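Translation initiation factor eIF2B, subunit delta (PDB 1T5O) probably catalyses the interconversion of 5-methylthioribose 1-phosphate and 5-methylthioribulose 1-phosphate, an isomerisation that serves methionine biosynthesis. Local coordinates at residues 320-324 and 325-329; 282-285 and 286-290; 200-204 and 205-209; 100-103 and 104-108; 310-314 and 315-319. All blocks are in the same frame, centred on the assembly; numbering follows the deposited sequence.

Interaction 1. Residues 320-324 and 325-329; sequences LITEY and GVIYP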
loop_
_atom_site.group_PDB
_atom_site.type_symbol
_atom_site.label_atom_id
_atom_site.label_comp_id
_atom_site.label_asym_id
_atom_site.label_seq_id
_atom_site.Cartn_x
_atom_site.Cartn_y
_atom_site.Cartn_z
ATOM N N LEU A 320 12.620 14.366 -18.078
ATOM C CA LEU A 320 13.383 14.508 -16.853
ATOM C C LEU A 320 13.465 16.029 -16.596
ATOM O O LEU A 320 13.733 16.801 -17.503
ATOM C CB LEU A 320 14.795 13.913 -17.045
ATOM C CG LEU A 320 14.845 12.434 -17.449
ATOM C CD1 LEU A 320 16.261 12.032 -17.836
ATOM C CD2 LEU A 320 14.328 11.559 -16.299
ATOM N N ILE A 321 13.201 16.452 -15.363
ATOM C CA ILE A 321 13.273 17.855 -15.004
ATOM C C ILE A 321 14.516 18.025 -14.138
ATOM O O ILE A 321 14.551 17.526 -13.020
ATOM C CB ILE A 321 12.044 18.294 -14.174
ATOM C CG1 ILE A 321 10.749 18.013 -14.942
ATOM C CG2 ILE A 321 12.150 19.789 -13.869
ATOM C CD1 ILE A 321 9.485 18.182 -14.076
ATOM N N THR A 322 15.507 18.753 -14.641
ATOM C CA THR A 322 16.775 18.955 -13.917
ATOM C C THR A 322 17.082 20.454 -13.757
ATOM O O THR A 322 16.347 21.283 -14.284
ATOM C CB THR A 322 17.947 18.289 -14.706
ATOM O OG1 THR A 322 18.330 19.119 -15.816
ATOM C CG2 THR A 322 17.512 16.898 -15.231
ATOM N N GLU A 323 18.156 20.804 -13.047
ATOM C CA GLU A 323 18.500 22.221 -12.873
ATOM C C GLU A 323 19.168 22.757 -14.143
ATOM O O GLU A 323 19.472 23.954 -14.256
ATOM C CB GLU A 323 19.424 22.433 -11.661
ATOM C CG GLU A 323 20.900 22.040 -11.860
ATOM C CD GLU A 323 21.152 20.571 -11.570
ATOM O OE1 GLU A 323 20.336 19.719 -11.995
ATOM O OE2 GLU A 323 22.187 20.269 -10.932
ATOM N N TYR A 324 19.393 21.861 -15.095
ATOM C CA TYR A 324 20.000 22.215 -16.374
ATOM C C TYR A 324 18.915 22.342 -17.437
ATOM O O TYR A 324 19.192 22.710 -18.586
ATOM C CB TYR A 324 21.004 21.141 -16.808
ATOM C CG TYR A 324 22.329 21.225 -16.097
ATOM C CD1 TYR A 324 23.442 21.773 -16.736
ATOM C CD2 TYR A 324 22.477 20.753 -14.792
ATOM C CE1 TYR A 324 24.688 21.841 -16.091
ATOM C CE2 TYR A 324 23.703 20.825 -14.131
ATOM C CZ TYR A 324 24.811 21.370 -14.789
ATOM O OH TYR A 324 26.037 21.442 -14.155
ATOM N N GLY A 325 17.676 22.038 -17.049
ATOM C CA GLY A 325 16.571 22.131 -17.980
ATOM C C GLY A 325 15.758 20.845 -18.078
ATOM O O GLY A 325 16.069 19.837 -17.425
ATOM N N VAL A 326 14.710 20.880 -18.898
ATOM C CA VAL A 326 13.861 19.698 -19.100
ATOM C C VAL A 326 14.495 18.844 -20.210
ATOM O O VAL A 326 14.847 19.351 -21.263
ATOM C CB VAL A 326 12.407 20.112 -19.495
ATOM C CG1 VAL A 326 11.546 18.867 -19.765
ATOM C CG2 VAL A 326 11.775 20.890 -18.352
ATOM N N ILE A 327 14.639 17.549 -19.969
ATOM C CA ILE A 327 15.247 16.651 -20.946
ATOM C C ILE A 327 14.223 15.653 -21.509
ATOM O O ILE A 327 13.562 14.927 -20.753
ATOM C CB ILE A 327 16.389 15.858 -20.286
ATOM C CG1 ILE A 327 17.366 16.826 -19.605
ATOM C CG2 ILE A 327 17.139 15.042 -21.312
ATOM C CD1 ILE A 327 18.534 16.079 -18.875
ATOM N N TYR A 328 14.135 15.584 -22.829
ATOM C CA TYR A 328 13.180 14.686 -23.486
ATOM C C TYR A 328 13.858 13.527 -24.185
ATOM O O TYR A 328 15.069 13.545 -24.377
ATOM C CB TYR A 328 12.386 15.436 -24.553
ATOM C CG TYR A 328 11.521 16.524 -24.028
ATOM C CD1 TYR A 328 11.998 17.835 -23.947
ATOM C CD2 TYR A 328 10.223 16.261 -23.615
ATOM C CE1 TYR A 328 11.200 18.849 -23.472
ATOM C CE2 TYR A 328 9.412 17.279 -23.139
ATOM C CZ TYR A 328 9.916 18.568 -23.071
ATOM O OH TYR A 328 9.144 19.585 -22.591
ATOM N N PRO A 329 13.072 12.504 -24.588
ATOM C CA PRO A 329 13.631 11.339 -25.288
ATOM C C PRO A 329 14.051 11.828 -26.676
ATOM O O PRO A 329 13.499 12.797 -27.183
ATOM C CB PRO A 329 12.449 10.363 -25.365
ATOM C CG PRO A 329 11.579 10.764 -24.147
ATOM C CD PRO A 329 11.665 12.272 -24.197
#
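L320 and I327 form an antiparallel hydrogen-bonded pair, L320 N to I327 O at 2.9 Å and I327 N to L320 O at 2.7 Å, both in the carbonyl plane. A second such pair, T322 with G325, closes the turn. G325 O takes two donors: T322 N at 3.0 Å, from above the carbonyl plane, and T322 OG1 at 2.9 Å, on a lone pair. The same hydroxyl accepts from Y324 N at 3.0 Å, an ST turn. With chi1 78°, T322 OG1 is within reach of both. A valine here would probably leave Y324 N without this acceptor and the turn less firmly fixed.

Apolar contacts across the hairpin gather on the face of L320, T322 and I327. T322 CG2 meets I327 CD1 at 3.9 Å, the side chains near perpendicular, and L320 CB lies 4.1 Å from I327 CB. Helix 331-338 covers L320 and I327; I321, on the opposite face, packs on M136. At G325, with phi 126°, any CB would be jammed against Y324 O, which calls for glycine. The arrangement is a beta hairpin with a type I turn and two-residue loop, its strand 325-327 outermost in the mixed sheet within this chain.

Interaction 2. Residues 282-285 and 286-290; sequences EERP and REELI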
loop_
_atom_site.group_PDB
_atom_site.type_symbol
_atom_site.label_atom_id
_atom_site.label_comp_id
_atom_site.label_asym_id
_atom_site.label_seq_id
_atom_site.Cartn_x
_atom_site.Cartn_y
_atom_site.Cartn_z
ATOM N N GLU A 282 18.731 -3.163 -2.447
ATOM C CA GLU A 282 18.770 -3.657 -1.081
ATOM C C GLU A 282 17.381 -3.950 -0.520
ATOM O O GLU A 282 16.396 -3.324 -0.897
ATOM C CB GLU A 282 19.469 -2.609 -0.215
ATOM C CG GLU A 282 19.147 -1.173 -0.670
ATOM C CD GLU A 282 20.266 -0.163 -0.346
ATOM O OE1 GLU A 282 21.467 -0.513 -0.500
ATOM O OE2 GLU A 282 19.945 0.984 0.047
ATOM N N GLU A 283 17.320 -4.904 0.397
ATOM C CA GLU A 283 16.093 -5.282 1.070
ATOM C C GLU A 283 16.057 -4.463 2.359
ATOM O O GLU A 283 17.092 -4.277 2.968
ATOM C CB GLU A 283 16.143 -6.756 1.449
ATOM C CG GLU A 283 15.670 -7.719 0.391
ATOM C CD GLU A 283 14.183 -7.674 0.241
ATOM O OE1 GLU A 283 13.457 -8.119 1.169
ATOM O OE2 GLU A 283 13.747 -7.173 -0.811
ATOM N N ARG A 284 14.876 -3.996 2.761
ATOM C CA ARG A 284 14.699 -3.238 4.001
ATOM C C ARG A 284 14.168 -4.211 5.051
ATOM O O ARG A 284 13.663 -5.282 4.709
ATOM C CB ARG A 284 13.721 -2.071 3.801
ATOM C CG ARG A 284 14.292 -0.919 2.939
ATOM C CD ARG A 284 15.569 -0.297 3.527
ATOM N NE ARG A 284 16.155 0.754 2.678
ATOM C CZ ARG A 284 17.306 0.649 1.995
ATOM N NH1 ARG A 284 18.028 -0.467 2.044
ATOM N NH2 ARG A 284 17.743 1.667 1.263
ATOM N N PRO A 285 14.268 -3.854 6.341
ATOM C CA PRO A 285 13.810 -4.706 7.451
ATOM C C PRO A 285 12.414 -5.307 7.269
ATOM O O PRO A 285 11.458 -4.597 6.990
ATOM C CB PRO A 285 13.859 -3.760 8.653
ATOM C CG PRO A 285 15.020 -2.850 8.301
ATOM C CD PRO A 285 14.720 -2.539 6.844
ATOM N N ARG A 286 12.303 -6.614 7.448
ATOM C CA ARG A 286 11.026 -7.294 7.305
ATOM C C ARG A 286 9.972 -6.800 8.305
ATOM O O ARG A 286 8.763 -6.925 8.058
ATOM C CB ARG A 286 11.221 -8.814 7.440
ATOM C CG ARG A 286 11.801 -9.282 8.782
ATOM C CD ARG A 286 12.033 -10.785 8.780
ATOM N NE ARG A 286 10.792 -11.564 8.719
ATOM C CZ ARG A 286 10.043 -11.864 9.777
ATOM N NH1 ARG A 286 10.400 -11.451 10.989
ATOM N NH2 ARG A 286 8.954 -12.608 9.632
ATOM N N GLU A 287 10.397 -6.206 9.414
ATOM C CA GLU A 287 9.393 -5.779 10.393
ATOM C C GLU A 287 8.533 -4.609 9.916
ATOM O O GLU A 287 7.471 -4.358 10.474
ATOM C CB GLU A 287 10.031 -5.454 11.753
ATOM C CG GLU A 287 10.671 -4.082 11.907
ATOM C CD GLU A 287 10.696 -3.625 13.374
ATOM O OE1 GLU A 287 11.720 -3.034 13.812
ATOM O OE2 GLU A 287 9.685 -3.848 14.089
ATOM N N GLU A 288 8.986 -3.911 8.876
ATOM C CA GLU A 288 8.239 -2.789 8.332
ATOM C C GLU A 288 6.910 -3.255 7.743
ATOM O O GLU A 288 6.022 -2.438 7.509
ATOM C CB GLU A 288 9.081 -2.060 7.255
ATOM C CG GLU A 288 10.353 -1.407 7.805
ATOM C CD GLU A 288 11.183 -0.693 6.734
ATOM O OE1 GLU A 288 10.891 -0.826 5.516
ATOM O OE2 GLU A 288 12.137 0.013 7.121
ATOM N N LEU A 289 6.774 -4.559 7.494
ATOM C CA LEU A 289 5.517 -5.113 6.957
ATOM C C LEU A 289 4.721 -5.906 8.002
ATOM O O LEU A 289 3.569 -6.269 7.771
ATOM C CB LEU A 289 5.795 -6.080 5.806
ATOM C CG LEU A 289 6.070 -5.620 4.365
ATOM C CD1 LEU A 289 4.788 -5.159 3.730
ATOM C CD2 LEU A 289 7.109 -4.535 4.355
ATOM N N ILE A 290 5.348 -6.179 9.140
ATOM C CA ILE A 290 4.748 -7.013 10.177
ATOM C C ILE A 290 4.050 -6.226 11.287
ATOM O O ILE A 290 3.079 -6.685 11.874
ATOM C CB ILE A 290 5.852 -7.979 10.757
ATOM C CG1 ILE A 290 6.279 -8.956 9.647
ATOM C CG2 ILE A 290 5.323 -8.782 11.969
ATOM C CD1 ILE A 290 7.451 -9.866 9.996
#
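P285 and E288 meet where the chain turns into the short, weakly bonded helix 287-290. The pyrrolidine ring of P285 and the side chain of E288 cross at a slant, and it is CD of the ring that makes the contact, 3.6 Å from E288 OE2. The carbonyl oxygen of P285 accepts from E288 N at 3.2 Å; the N-H points well at it, at 163°, although the donor stands above the carbonyl plane. This bond spans three residues and draws the base of the E288 side chain against the same carbonyl, with CB and CG each 3.5 Å from P285 O.

The E288 chain then runs extended beyond CG (chi2 180°), which carries its carboxylate back over the preceding residues. Besides OE2 at the proline ring, OE1 lies 3.5 Å from R284 CB and takes a hydrogen bond from N306 ND2. The charged end of R284 plays no part here: its chain bends at chi2 (-59°) and NH2 forms a salt bridge with E282 OE2, at 2.6 Å and almost in the guanidinium plane.

R286 turns the other way. Its CB rests 3.7 Å from P285 C, while I290 CD1 lies over one guanidinium face, off toward its rim, and NH2 bonds to V302 O and L300 O. The surface contact is thus a proline just ahead of a short helix, its carbonyl taking the i to i+3 bond from E288 N, tied through N306 and the 300-302 region to the chain that follows, with R284 close to K244, a probable substrate-binding residue.

Interaction 3. Residues 200-204 and 205-209; sequences WELME and DGIDV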
loop_
_atom_site.group_PDB
_atom_site.type_symbol
_atom_site.label_atom_id
_atom_site.label_comp_id
_atom_site.label_asym_id
_atom_site.label_seq_id
_atom_site.Cartn_x
_atom_site.Cartn_y
_atom_site.Cartn_z
ATOM N N TRP A 200 2.271 16.658 5.141
ATOM C CA TRP A 200 2.627 17.668 6.123
ATOM C C TRP A 200 3.212 18.924 5.475
ATOM O O TRP A 200 2.692 20.039 5.654
ATOM C CB TRP A 200 3.635 17.109 7.134
ATOM C CG TRP A 200 3.909 18.094 8.253
ATOM C CD1 TRP A 200 3.155 18.281 9.394
ATOM C CD2 TRP A 200 4.920 19.122 8.268
ATOM N NE1 TRP A 200 3.638 19.364 10.096
ATOM C CE2 TRP A 200 4.713 19.897 9.430
ATOM C CE3 TRP A 200 5.974 19.461 7.402
ATOM C CZ2 TRP A 200 5.523 20.999 9.757
ATOM C CZ3 TRP A 200 6.785 20.565 7.726
ATOM C CH2 TRP A 200 6.548 21.318 8.897
ATOM N N GLU A 201 4.280 18.760 4.701
ATOM C CA GLU A 201 4.887 19.940 4.099
ATOM C C GLU A 201 3.982 20.663 3.108
ATOM O O GLU A 201 4.100 21.879 2.955
ATOM C CB GLU A 201 6.244 19.615 3.454
ATOM C CG GLU A 201 6.200 18.699 2.221
ATOM C CD GLU A 201 7.552 18.619 1.558
ATOM O OE1 GLU A 201 7.883 19.507 0.750
ATOM O OE2 GLU A 201 8.318 17.684 1.874
ATOM N N LEU A 202 3.057 19.956 2.461
ATOM C CA LEU A 202 2.190 20.651 1.524
ATOM C C LEU A 202 1.109 21.404 2.310
ATOM O O LEU A 202 0.808 22.567 2.023
ATOM C CB LEU A 202 1.558 19.665 0.522
ATOM C CG LEU A 202 2.547 19.082 -0.511
ATOM C CD1 LEU A 202 1.873 18.010 -1.353
ATOM C CD2 LEU A 202 3.068 20.190 -1.384
ATOM N N MET A 203 0.523 20.763 3.311
ATOM C CA MET A 203 -0.502 21.470 4.073
ATOM C C MET A 203 0.113 22.652 4.823
ATOM O O MET A 203 -0.520 23.698 4.988
ATOM C CB MET A 203 -1.183 20.518 5.063
ATOM C CG MET A 203 -2.091 19.528 4.380
ATOM S SD MET A 203 -2.729 18.274 5.471
ATOM C CE MET A 203 -3.820 19.355 6.576
ATOM N N GLU A 204 1.353 22.495 5.259
ATOM C CA GLU A 204 2.033 23.548 6.008
ATOM C C GLU A 204 2.205 24.772 5.106
ATOM O O GLU A 204 2.076 25.918 5.550
ATOM C CB GLU A 204 3.389 23.004 6.511
ATOM C CG GLU A 204 4.159 23.903 7.448
ATOM C CD GLU A 204 3.563 23.963 8.859
ATOM O OE1 GLU A 204 2.579 23.254 9.138
ATOM O OE2 GLU A 204 4.096 24.723 9.688
ATOM N N ASP A 205 2.442 24.529 3.817
ATOM C CA ASP A 205 2.632 25.606 2.849
ATOM C C ASP A 205 1.367 26.039 2.109
ATOM O O ASP A 205 1.431 26.841 1.175
ATOM C CB ASP A 205 3.732 25.206 1.841
ATOM C CG ASP A 205 5.043 24.911 2.517
ATOM O OD1 ASP A 205 5.134 25.111 3.764
ATOM O OD2 ASP A 205 5.988 24.471 1.828
ATOM N N GLY A 206 0.215 25.510 2.514
ATOM C CA GLY A 206 -1.037 25.894 1.886
ATOM C C GLY A 206 -1.288 25.344 0.497
ATOM O O GLY A 206 -2.008 25.946 -0.297
ATOM N N ILE A 207 -0.687 24.205 0.175
ATOM C CA ILE A 207 -0.921 23.596 -1.131
ATOM C C ILE A 207 -1.935 22.463 -0.956
ATOM O O ILE A 207 -1.750 21.609 -0.092
ATOM C CB ILE A 207 0.404 23.073 -1.707
ATOM C CG1 ILE A 207 1.352 24.280 -1.866
ATOM C CG2 ILE A 207 0.158 22.350 -3.017
ATOM C CD1 ILE A 207 2.681 24.002 -2.537
ATOM N N ASP A 208 -3.011 22.479 -1.748
ATOM C CA ASP A 208 -4.053 21.444 -1.645
ATOM C C ASP A 208 -3.459 20.055 -1.887
ATOM O O ASP A 208 -2.693 19.854 -2.833
ATOM C CB ASP A 208 -5.169 21.666 -2.663
ATOM C CG ASP A 208 -6.013 22.891 -2.357
ATOM O OD1 ASP A 208 -6.860 23.260 -3.210
ATOM O OD2 ASP A 208 -5.842 23.486 -1.270
ATOM N N VAL A 209 -3.800 19.121 -1.015
ATOM C CA VAL A 209 -3.326 17.745 -1.132
ATOM C C VAL A 209 -4.395 16.772 -0.630
ATOM O O VAL A 209 -5.069 17.015 0.388
ATOM C CB VAL A 209 -1.997 17.510 -0.336
ATOM C CG1 VAL A 209 -2.235 17.717 1.174
ATOM C CG2 VAL A 209 -1.448 16.059 -0.610
#
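L202 and M203 give their carbonyls to I207 and G206 in a Schellman motif that ends helix 193-204 within a beta-alpha-beta unit. I207 N reaches L202 O at 2.9 Å in a nearly straight bond (166°), and G206 N meets M203 O at 3.2 Å from well above the carbonyl plane. G206, at positive phi, is the C-prime residue. One step earlier, D205 N donates to E201 O at 3.2 Å, with a weak second bond to L202 O, so the carbonyls of E201, L202 and M203 are taken up as the chain swings away.

The D205 carboxylate folds back near E201 O, where carboxylate and carbonyl oxygens lie close as acceptors, a proximity the nearby arginines probably offset. R172 and R158 both form salt bridges with D205 OD2, and R172 also pairs with E201 OE1, which further accepts from R158 N. E201 OE2 is bonded by N155 ND2. The two carboxylates, 5.4 Å apart from E201 OE1 to D205 OD2, thus share arginine partners that probably ease their mutual repulsion.

Apolar side chains close the turn toward strand 208-212. L202 divides its branches, CD2 lying against I207 CB at 3.9 Å and CD1 against V209 CG2, crossed at about a right angle. M203 also packs on P299 of the second subunit, and its CG sits 3.7 Å from V209 CG1.

Interaction 4. Residues 100-103 and 104-108; sequences RALN and AALKG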
loop_
_atom_site.group_PDB
_atom_site.type_symbol
_atom_site.label_atom_id
_atom_site.label_comp_id
_atom_site.label_asym_id
_atom_site.label_seq_id
_atom_site.Cartn_x
_atom_site.Cartn_y
_atom_site.Cartn_z
ATOM N N ARG A 100 33.962 17.374 1.035
ATOM C CA ARG A 100 34.092 18.750 0.572
ATOM C C ARG A 100 34.336 19.731 1.703
ATOM O O ARG A 100 35.088 20.699 1.550
ATOM C CB ARG A 100 32.865 19.160 -0.224
ATOM C CG ARG A 100 32.927 18.663 -1.647
ATOM C CD ARG A 100 32.593 19.797 -2.580
ATOM N NE ARG A 100 31.266 19.622 -3.126
ATOM C CZ ARG A 100 30.680 20.477 -3.954
ATOM N NH1 ARG A 100 31.303 21.590 -4.327
ATOM N NH2 ARG A 100 29.475 20.192 -4.424
ATOM N N ALA A 101 33.706 19.464 2.839
ATOM C CA ALA A 101 33.841 20.307 4.015
ATOM C C ALA A 101 35.222 20.097 4.635
ATOM O O ALA A 101 35.875 21.057 5.039
ATOM C CB ALA A 101 32.730 19.978 5.026
ATOM N N LEU A 102 35.664 18.843 4.692
ATOM C CA LEU A 102 36.970 18.504 5.257
ATOM C C LEU A 102 38.086 19.113 4.422
ATOM O O LEU A 102 38.998 19.753 4.950
ATOM C CB LEU A 102 37.159 16.986 5.300
ATOM C CG LEU A 102 38.473 16.499 5.944
ATOM C CD1 LEU A 102 38.536 16.986 7.391
ATOM C CD2 LEU A 102 38.556 14.978 5.892
ATOM N N ASN A 103 38.008 18.885 3.114
ATOM C CA ASN A 103 38.987 19.391 2.155
ATOM C C ASN A 103 39.153 20.893 2.344
ATOM O O ASN A 103 40.270 21.401 2.351
ATOM C CB ASN A 103 38.518 19.065 0.712
ATOM C CG ASN A 103 39.480 19.584 -0.374
ATOM O OD1 ASN A 103 39.195 20.579 -1.055
ATOM N ND2 ASN A 103 40.611 18.911 -0.536
ATOM N N ALA A 104 38.044 21.605 2.513
ATOM C CA ALA A 104 38.098 23.059 2.682
ATOM C C ALA A 104 38.662 23.504 4.028
ATOM O O ALA A 104 39.486 24.433 4.106
ATOM C CB ALA A 104 36.705 23.667 2.491
ATOM N N ALA A 105 38.200 22.857 5.088
ATOM C CA ALA A 105 38.637 23.214 6.431
ATOM C C ALA A 105 40.138 22.992 6.605
ATOM O O ALA A 105 40.836 23.838 7.156
ATOM C CB ALA A 105 37.851 22.401 7.470
ATOM N N LEU A 106 40.626 21.852 6.132
ATOM C CA LEU A 106 42.040 21.531 6.249
ATOM C C LEU A 106 42.933 22.580 5.584
ATOM O O LEU A 106 44.135 22.627 5.837
ATOM C CB LEU A 106 42.309 20.150 5.657
ATOM C CG LEU A 106 41.684 18.999 6.446
ATOM C CD1 LEU A 106 42.129 17.685 5.836
ATOM C CD2 LEU A 106 42.099 19.068 7.910
ATOM N N LYS A 107 42.337 23.417 4.739
ATOM C CA LYS A 107 43.064 24.472 4.046
ATOM C C LYS A 107 43.395 25.643 4.980
ATOM O O LYS A 107 44.176 26.528 4.626
ATOM C CB LYS A 107 42.245 24.964 2.852
ATOM C CG LYS A 107 42.658 24.347 1.521
ATOM C CD LYS A 107 41.467 24.160 0.584
ATOM C CE LYS A 107 41.923 24.182 -0.873
ATOM N NZ LYS A 107 40.841 23.827 -1.839
ATOM N N GLY A 108 42.798 25.642 6.170
ATOM C CA GLY A 108 43.062 26.696 7.131
ATOM C C GLY A 108 44.419 26.495 7.794
ATOM O O GLY A 108 44.900 25.363 7.914
#
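L106 leans back on L102, one turn earlier in the chain. Its CB lies 3.4 Å from L102 O, and CG comes closer still, 3.2 Å from the same oxygen, because chi1 of -68° holds CG beside the backbone N, which bonds to that carbonyl. Further out, CD1 touches L102 CG at 3.8 Å, and CD2 grazes L102 CD1. L102 CG stands anti to the backbone N (chi1 -177°), bringing CG and CD1 to L106 CD1 and CG; the two side chains cross at a slant. Replacing L106 by an alanine would probably leave L102 CG and CD1 without this apolar neighbour and open a gap beside K78 of helix 70-85.

The pair lies near the C-terminal end of helix 92-105, where regular i to i+4 bonding runs out. L106 N donates to L102 O at 2.9 Å, nearly straight, and A105 N to A101 O at the same length; A104 N to R100 O is longer. Then K107 N and G108 N bond to A104 O and A105 O in i to i+3 bonds, the second closing a type I beta turn from A105 to G108. Helix 70-85 lies along this end: L102 packs on L77 and A81, and K74 NZ bonds to L106 O and G108 O. The bent K107 chain lays CD 3.5 Å from N103 O and NZ 3.7 Å from N103 OD1.

Interaction 5. Residues 310-314 and 315-319; sequences DPTPL and ENVTA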
loop_
_atom_site.group_PDB
_atom_site.type_symbol
_atom_site.label_atom_id
_atom_site.label_comp_id
_atom_site.label_asym_id
_atom_site.label_seq_id
_atom_site.Cartn_x
_atom_site.Cartn_y
_atom_site.Cartn_z
ATOM N N ASP A 310 12.589 0.408 -6.893
ATOM C CA ASP A 310 12.322 -0.332 -8.106
ATOM C C ASP A 310 12.837 0.510 -9.272
ATOM O O ASP A 310 13.081 1.706 -9.128
ATOM C CB ASP A 310 10.831 -0.738 -8.308
ATOM C CG ASP A 310 9.825 0.427 -8.259
ATOM O OD1 ASP A 310 10.134 1.598 -8.577
ATOM O OD2 ASP A 310 8.655 0.117 -7.928
ATOM N N PRO A 311 13.080 -0.119 -10.421
ATOM C CA PRO A 311 13.561 0.608 -11.594
ATOM C C PRO A 311 12.385 0.919 -12.528
ATOM O O PRO A 311 11.589 0.045 -12.844
ATOM C CB PRO A 311 14.553 -0.359 -12.231
ATOM C CG PRO A 311 14.057 -1.770 -11.792
ATOM C CD PRO A 311 13.164 -1.585 -10.588
ATOM N N THR A 312 12.255 2.175 -12.921
ATOM C CA THR A 312 11.208 2.579 -13.851
ATOM C C THR A 312 11.938 2.750 -15.196
ATOM O O THR A 312 12.869 3.562 -15.295
ATOM C CB THR A 312 10.567 3.954 -13.443
ATOM O OG1 THR A 312 9.799 3.805 -12.240
ATOM C CG2 THR A 312 9.673 4.476 -14.548
ATOM N N PRO A 313 11.542 1.986 -16.237
ATOM C CA PRO A 313 12.217 2.134 -17.535
ATOM C C PRO A 313 12.011 3.554 -18.067
ATOM O O PRO A 313 10.934 4.148 -17.885
ATOM C CB PRO A 313 11.545 1.068 -18.407
ATOM C CG PRO A 313 10.142 0.951 -17.808
ATOM C CD PRO A 313 10.397 1.052 -16.323
ATOM N N LEU A 314 13.028 4.101 -18.737
ATOM C CA LEU A 314 12.913 5.463 -19.250
ATOM C C LEU A 314 11.817 5.590 -20.301
ATOM O O LEU A 314 11.374 6.696 -20.608
ATOM C CB LEU A 314 14.261 5.941 -19.802
ATOM C CG LEU A 314 15.231 6.222 -18.650
ATOM C CD1 LEU A 314 16.604 6.579 -19.225
ATOM C CD2 LEU A 314 14.686 7.355 -17.765
ATOM N N GLU A 315 11.381 4.454 -20.845
ATOM C CA GLU A 315 10.309 4.452 -21.833
ATOM C C GLU A 315 9.004 4.942 -21.173
ATOM O O GLU A 315 8.078 5.381 -21.853
ATOM C CB GLU A 315 10.104 3.033 -22.398
ATOM C CG GLU A 315 9.702 3.017 -23.870
ATOM C CD GLU A 315 8.233 2.705 -24.063
ATOM O OE1 GLU A 315 7.795 1.652 -23.533
ATOM O OE2 GLU A 315 7.521 3.494 -24.742
ATOM N N ASN A 316 8.923 4.846 -19.849
ATOM C CA ASN A 316 7.736 5.296 -19.111
ATOM C C ASN A 316 7.928 6.699 -18.519
ATOM O O ASN A 316 7.140 7.135 -17.680
ATOM C CB ASN A 316 7.422 4.337 -17.954
ATOM C CG ASN A 316 6.911 2.980 -18.419
ATOM O OD1 ASN A 316 6.972 2.653 -19.602
ATOM N ND2 ASN A 316 6.420 2.167 -17.467
ATOM N N VAL A 317 8.992 7.389 -18.924
ATOM C CA VAL A 317 9.257 8.741 -18.419
ATOM C C VAL A 317 9.093 9.734 -19.575
ATOM O O VAL A 317 9.802 9.649 -20.591
ATOM C CB VAL A 317 10.682 8.834 -17.849
ATOM C CG1 VAL A 317 10.979 10.274 -17.393
ATOM C CG2 VAL A 317 10.823 7.834 -16.668
ATOM N N THR A 318 8.146 10.651 -19.421
ATOM C CA THR A 318 7.842 11.657 -20.445
ATOM C C THR A 318 8.981 12.665 -20.579
ATOM O O THR A 318 9.318 13.104 -21.684
ATOM C CB THR A 318 6.531 12.413 -20.084
ATOM O OG1 THR A 318 5.495 11.453 -19.808
ATOM C CG2 THR A 318 6.092 13.336 -21.248
ATOM N N ALA A 319 9.569 13.041 -19.443
ATOM C CA ALA A 319 10.688 13.962 -19.463
ATOM C C ALA A 319 11.344 13.990 -18.096
ATOM O O ALA A 319 10.703 13.687 -17.085
ATOM C CB ALA A 319 10.197 15.402 -19.853
#
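L314 and V317 lie side by side and point the same way, L314 CD2 being 4.0 Å from V317 CG2. Both side chains extend from a short 3-10 turn at L314-E315, in which L314 O accepts from V317 N at 3.0 Å, the donor standing far above the carbonyl plane. V317 CG2 is the busy branch. With CG1 anti to the backbone N (chi1 177°), CG2 falls beside that N and can touch L314, the carbonyl oxygen of P313 and, from across at about a right angle, T312 CG2 at 4.1 Å.

N316 packs on P313. Its backbone N bonds to P313 O at 2.9 Å, and its CB sits 3.5 Å from the same oxygen. Beyond CB, the two side chains cross at a slant, and P313 CG lies 3.9 Å from N316 CG, with ND2 equally near and OD1 at 4.0 Å. The proline therefore meets the amide group as a whole and not one of its ends. The ND2 group is satisfied by S251 OG, which probably fixes the rotation of this buried amide. T312 CG2 also touches N316 CB, at 4.1 Å.

The turn leads out of strand 309-313, whose D310 and T312 bond to strand 240-244, and into strand 319-322 of the large sheet. Helix 247-256 lies against T312 and P313, L314 packs on V241 of strand 240-244, V317 rests on V263 of strand 261-264, and P311 O bonds to Q222 NE2 of the second subunit.

Overall arrangement
Interactions 1 and 5 are buried and adjoin: the turn after strand 309-313 feeds strand 319-322, and V326 CG1 of the hairpin packs on A319 CB at 3.7 Å. Interaction 3 reaches the same mixed sheet at its other outermost strand, centres 26 Å from interaction 1, and is partly buried. There salt bridges join the helix-end bonding, whereas interaction 1 relies on cross-strand bonds and interaction 5 on two turn bonds and packed side chains. Interaction 2 is a surface contact made largely through a proline and a glutamate. Interaction 4, also partly buried, lies in a helical region on the opposite side of the chain's centre from interaction 3. Interactions 2, 3 and 5 all touch the second subunit.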